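Local coordinates for protein inactive glucansucrase (Lactobacillus reuteri, PDB 5JBD) that is of unknown function but is an inactive glucansucrase-like member of glycoside hydrolase family 70, in the TIM-barrel clan, at residues N208-A212 with E760-V764; Y781-F787 with I851-K856. One frame throughout, in Å; residues are numbered along the deposited sequence.

Contact 1: N208-A212 with E760-V764; sequences NTSYA and EAVTV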
loop_
_atom_site.group_PDB
_atom_site.type_symbol
_atom_site.label_atom_id
_atom_site.label_comp_id
_atom_site.label_asym_id
_atom_site.label_seq_id
_atom_site.Cartn_x
_atom_site.Cartn_y
_atom_site.Cartn_z
ATOM N N ASN A 208 14.143 17.619 24.855
ATOM C CA ASN A 208 12.819 18.204 24.773
ATOM C C ASN A 208 12.456 18.342 23.304
ATOM O O ASN A 208 13.181 18.999 22.544
ATOM C CB ASN A 208 12.826 19.583 25.441
ATOM C CG ASN A 208 11.451 20.245 25.459
ATOM O OD1 ASN A 208 10.857 20.494 24.413
ATOM N ND2 ASN A 208 10.967 20.578 26.646
ATOM N N THR A 209 11.344 17.724 22.910
ATOM C CA THR A 209 10.818 17.843 21.543
ATOM C C THR A 209 9.341 18.236 21.597
ATOM O O THR A 209 8.517 17.662 20.881
ATOM C CB THR A 209 10.989 16.515 20.766
ATOM O OG1 THR A 209 10.367 15.459 21.501
ATOM C CG2 THR A 209 12.463 16.194 20.558
ATOM N N SER A 210 9.019 19.225 22.438
ATOM C CA SER A 210 7.628 19.508 22.806
ATOM C C SER A 210 6.762 20.004 21.644
ATOM O O SER A 210 5.548 19.812 21.664
ATOM C CB SER A 210 7.537 20.481 23.989
ATOM O OG SER A 210 8.121 21.732 23.686
ATOM N N TYR A 211 7.388 20.616 20.643
ATOM C CA TYR A 211 6.730 20.954 19.362
ATOM C C TYR A 211 6.097 19.710 18.674
ATOM O O TYR A 211 5.163 19.848 17.890
ATOM C CB TYR A 211 7.714 21.670 18.398
ATOM C CG TYR A 211 9.025 20.919 18.284
ATOM C CD1 TYR A 211 9.140 19.813 17.451
ATOM C CD2 TYR A 211 10.127 21.268 19.074
ATOM C CE1 TYR A 211 10.306 19.081 17.388
ATOM C CE2 TYR A 211 11.302 20.527 19.023
ATOM C CZ TYR A 211 11.380 19.432 18.176
ATOM O OH TYR A 211 12.523 18.681 18.082
ATOM N N ALA A 212 6.622 18.514 18.946
ATOM C CA ALA A 212 6.069 17.247 18.388
ATOM C C ALA A 212 5.123 16.487 19.338
ATOM O O ALA A 212 4.695 15.367 19.019
ATOM C CB ALA A 212 7.208 16.333 17.942
ATOM N N GLU A 760 13.374 16.130 11.517
ATOM C CA GLU A 760 12.855 16.706 12.741
ATOM C C GLU A 760 13.388 15.892 13.914
ATOM O O GLU A 760 13.480 14.670 13.825
ATOM C CB GLU A 760 11.324 16.673 12.710
ATOM C CG GLU A 760 10.635 17.474 13.811
ATOM C CD GLU A 760 9.115 17.410 13.754
ATOM O OE1 GLU A 760 8.541 16.746 12.848
ATOM O OE2 GLU A 760 8.486 18.025 14.642
ATOM N N ALA A 761 13.750 16.563 15.005
ATOM C CA ALA A 761 14.126 15.858 16.225
ATOM C C ALA A 761 12.844 15.393 16.903
ATOM O O ALA A 761 12.021 16.210 17.330
ATOM C CB ALA A 761 14.953 16.731 17.159
ATOM N N VAL A 762 12.673 14.083 16.972
ATOM C CA VAL A 762 11.532 13.472 17.671
ATOM C C VAL A 762 12.055 12.559 18.769
ATOM O O VAL A 762 13.169 12.049 18.663
ATOM C CB VAL A 762 10.628 12.666 16.709
ATOM C CG1 VAL A 762 9.811 13.610 15.850
ATOM C CG2 VAL A 762 11.428 11.715 15.828
ATOM N N THR A 763 11.267 12.372 19.822
ATOM C CA THR A 763 11.608 11.440 20.879
ATOM C C THR A 763 10.894 10.117 20.581
ATOM O O THR A 763 9.664 10.101 20.390
ATOM C CB THR A 763 11.224 12.002 22.246
ATOM O OG1 THR A 763 11.876 13.268 22.436
ATOM C CG2 THR A 763 11.653 11.053 23.357
ATOM N N VAL A 764 11.658 9.018 20.528
ATOM C CA VAL A 764 11.122 7.724 20.065
ATOM C C VAL A 764 11.423 6.508 20.941
ATOM O O VAL A 764 12.326 6.520 21.773
ATOM C CB VAL A 764 11.596 7.390 18.632
ATOM C CG1 VAL A 764 11.364 8.572 17.693
ATOM C CG2 VAL A 764 13.056 6.945 18.596
#
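Residues 208-212 open with an Asx turn: Asn208 OD1 accepts from Ser210 N at 3.0 Å and from Ser210 OG at 3.1 Å, just ahead of the short 3-10 turn of 210-212. Thr209 comes next and is the residue most covered by residues 760-764 of strand 758-767. Its OG1 meets Thr763 OG1 at 2.8 Å in a hydroxyl-hydroxyl hydrogen bond, while its CG2 lies 3.3 Å from Ala761 O. Two residues on, the Tyr211 ring reaches back to the strand, and its OH donates to that same carbonyl, with OH to Ala761 O only 2.6 Å. Glu760 OE2 sits at the ring edge, 3.4 Å from Tyr211 CD1; its other oxygen, OE1, bonds to Thr790. Ala212 ends the turn, Ala212 N donating to Thr209 O at 2.8 Å, and lays its CB 4.3 Å from Val762 CG1. Strand 758-767 lies between strands 193-197 and 784-791 in an antiparallel sheet. Thr763 still pairs with Val197 at the end of strand 193-197; past that end, Tyr211 and Asp50 bind Ala761 O and Ala761 N respectively. The loop thus carries on along the flank that strand 193-197 has left, with strand 784-791 running along the other flank.

Contact 2: Y781-F787 with I851-K856; sequences YANQIYF and IGLAVK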
loop_
_atom_site.group_PDB
_atom_site.type_symbol
_atom_site.label_atom_id
_atom_site.label_comp_id
_atom_site.label_asym_id
_atom_site.label_seq_id
_atom_site.Cartn_x
_atom_site.Cartn_y
_atom_site.Cartn_z
ATOM N N TYR A 781 15.518 0.350 22.881
ATOM C CA TYR A 781 15.677 1.763 23.253
ATOM C C TYR A 781 14.329 2.447 23.446
ATOM O O TYR A 781 13.355 2.082 22.799
ATOM C CB TYR A 781 16.528 2.527 22.234
ATOM C CG TYR A 781 16.157 2.373 20.782
ATOM C CD1 TYR A 781 15.235 3.229 20.183
ATOM C CD2 TYR A 781 16.774 1.414 19.983
ATOM C CE1 TYR A 781 14.914 3.108 18.835
ATOM C CE2 TYR A 781 16.463 1.285 18.628
ATOM C CZ TYR A 781 15.536 2.135 18.056
ATOM O OH TYR A 781 15.221 2.008 16.718
ATOM N N ALA A 782 14.296 3.419 24.363
ATOM C CA ALA A 782 13.088 4.186 24.677
ATOM C C ALA A 782 13.439 5.640 24.942
ATOM O O ALA A 782 14.500 5.937 25.508
ATOM C CB ALA A 782 12.387 3.599 25.899
ATOM N N ASN A 783 12.543 6.538 24.539
ATOM C CA ASN A 783 12.668 7.966 24.846
ATOM C C ASN A 783 13.997 8.559 24.355
ATOM O O ASN A 783 14.652 9.322 25.070
ATOM C CB ASN A 783 12.463 8.208 26.359
ATOM C CG ASN A 783 11.120 7.685 26.858
ATOM O OD1 ASN A 783 11.060 6.753 27.672
ATOM N ND2 ASN A 783 10.043 8.268 26.364
ATOM N N GLN A 784 14.385 8.187 23.134
ATOM C CA GLN A 784 15.629 8.641 22.518
ATOM C C GLN A 784 15.331 9.642 21.429
ATOM O O GLN A 784 14.426 9.427 20.620
ATOM C CB GLN A 784 16.393 7.472 21.888
ATOM C CG GLN A 784 16.944 6.450 22.866
ATOM C CD GLN A 784 17.867 7.052 23.898
ATOM O OE1 GLN A 784 18.793 7.791 23.572
ATOM N NE2 GLN A 784 17.617 6.732 25.163
ATOM N N ILE A 785 16.112 10.716 21.380
ATOM C CA ILE A 785 15.989 11.683 20.297
ATOM C C ILE A 785 16.548 11.065 19.011
ATOM O O ILE A 785 17.664 10.560 18.999
ATOM C CB ILE A 785 16.640 13.044 20.655
ATOM C CG1 ILE A 785 15.875 13.656 21.839
ATOM C CG2 ILE A 785 16.618 13.965 19.441
ATOM C CD1 ILE A 785 16.260 15.051 22.240
ATOM N N TYR A 786 15.757 11.163 17.941
ATOM C CA TYR A 786 15.995 10.512 16.655
ATOM C C TYR A 786 15.644 11.517 15.563
ATOM O O TYR A 786 14.618 12.211 15.659
ATOM C CB TYR A 786 15.046 9.298 16.575
ATOM C CG TYR A 786 15.111 8.397 15.340
ATOM C CD1 TYR A 786 16.269 7.692 15.015
ATOM C CD2 TYR A 786 13.979 8.193 14.532
ATOM C CE1 TYR A 786 16.310 6.840 13.907
ATOM C CE2 TYR A 786 14.010 7.339 13.425
ATOM C CZ TYR A 786 15.169 6.657 13.114
ATOM O OH TYR A 786 15.217 5.811 12.013
ATOM N N PHE A 787 16.480 11.608 14.530
ATOM C CA PHE A 787 16.304 12.620 13.489
ATOM C C PHE A 787 15.534 12.080 12.282
ATOM O O PHE A 787 16.042 12.012 11.162
ATOM C CB PHE A 787 17.664 13.206 13.078
ATOM C CG PHE A 787 18.432 13.840 14.211
ATOM C CD1 PHE A 787 17.817 14.738 15.088
ATOM C CD2 PHE A 787 19.786 13.587 14.375
ATOM C CE1 PHE A 787 18.531 15.337 16.119
ATOM C CE2 PHE A 787 20.509 14.193 15.395
ATOM C CZ PHE A 787 19.879 15.069 16.269
ATOM N N ILE A 851 20.411 5.388 15.539
ATOM C CA ILE A 851 19.793 5.895 16.766
ATOM C C ILE A 851 20.737 6.799 17.568
ATOM O O ILE A 851 20.287 7.486 18.485
ATOM C CB ILE A 851 19.251 4.714 17.632
ATOM C CG1 ILE A 851 18.133 5.156 18.589
ATOM C CG2 ILE A 851 20.357 4.035 18.444
ATOM C CD1 ILE A 851 16.954 5.836 17.936
ATOM N N GLY A 852 22.034 6.786 17.221
ATOM C CA GLY A 852 23.065 7.565 17.923
ATOM C C GLY A 852 23.602 8.779 17.189
ATOM O O GLY A 852 24.688 9.254 17.524
ATOM N N LEU A 853 22.866 9.287 16.196
ATOM C CA LEU A 853 23.278 10.494 15.469
ATOM C C LEU A 853 23.296 11.724 16.371
ATOM O O LEU A 853 24.175 12.581 16.226
ATOM C CB LEU A 853 22.377 10.774 14.252
ATOM C CG LEU A 853 22.453 9.820 13.056
ATOM C CD1 LEU A 853 21.492 10.251 11.954
ATOM C CD2 LEU A 853 23.858 9.742 12.499
ATOM N N ALA A 854 22.324 11.805 17.285
ATOM C CA ALA A 854 22.184 12.955 18.186
ATOM C C ALA A 854 23.383 13.097 19.117
ATOM O O ALA A 854 23.713 12.164 19.849
ATOM C CB ALA A 854 20.897 12.835 18.992
ATOM N N VAL A 855 24.025 14.274 19.088
ATOM C CA VAL A 855 25.252 14.499 19.840
ATOM C C VAL A 855 24.944 14.685 21.322
ATOM O O VAL A 855 24.140 15.536 21.700
ATOM C CB VAL A 855 26.037 15.724 19.309
ATOM C CG1 VAL A 855 27.261 16.022 20.175
ATOM C CG2 VAL A 855 26.461 15.499 17.861
ATOM N N LYS A 856 25.588 13.859 22.138
ATOM C CA LYS A 856 25.597 14.012 23.578
ATOM C C LYS A 856 27.007 14.381 23.995
ATOM O O LYS A 856 27.980 13.899 23.405
ATOM C CB LYS A 856 25.173 12.709 24.258
ATOM C CG LYS A 856 23.738 12.320 23.963
ATOM C CD LYS A 856 23.318 11.033 24.657
ATOM C CE LYS A 856 21.826 10.802 24.466
ATOM N NZ LYS A 856 21.325 9.493 24.972
HETATM O O HOH W 1 20.223 6.775 21.260
HETATM O O HOH W 2 19.880 10.037 17.270
#
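This is the outer margin of an antiparallel sheet: strand 784-791, entered through a G1 beta bulge at Asn783 and Gln784 opposite Val764, is covered by the irregular loop 851-856 that follows strand 841-845. Ile851 does most of the covering. Its CG1 stands 3.8 Å from the centroid of the Tyr781 ring and only 10° off the ring normal, a CH-pi contact over the face. Its CD1 wedges between two aromatic rings, 3.5 Å from Tyr781 CE1 and 3.5 Å from Tyr786 CD1. Both tyrosine hydroxyls are hydrogen-bonded to Glu172, Tyr781 OH to its backbone O and Tyr786 OH to its carboxylate. Phe787, next in buried area, packs on the following part of the loop: Phe787 CD2 is 3.8 Å from Leu853 CB, and Phe787 CZ is 3.7 Å from Ala854 CB. Ala854, third of the set, also brings its CB within 4.4 Å of Ile785 CG2, filling the space beside the strand.

Along this edge of the outermost strand, the polar links to the loop run through two waters and one long side chain. Lys856 stretches back to make a weak hydrogen bond, Lys856 NZ to Gln784 OE1 at 3.4 Å. Water 1 is hydrogen-bonded to Gln784 OE1 and Ile851 O, 2.9 Å from each. Water 2 joins the backbones more directly: it donates to Ile785 O at 2.9 Å and accepts from Ala854 N at 3.0 Å.

Contacts 1 and 2 sit on neighbouring strands of one antiparallel sheet, their centres about 11 Å apart. Strands 758-767 and 784-791 follow each other in the chain and pair directly: Val764 N lies 2.8 Å from Gln784 O, and Val762 O lies 2.8 Å from Tyr786 N. Packing adds to this, with Val764 CG2 3.7 Å from Tyr786 CB. Loop 208-212 therefore meets the inner strand of the pair, and loop 851-856 the outermost one. Two calcium ligands lie toward the far side of the same sheet: Asp243 on strand 242-244, and Asn751 just before strand 752-753, at the opposite margin. Neither contact contributes a calcium ligand.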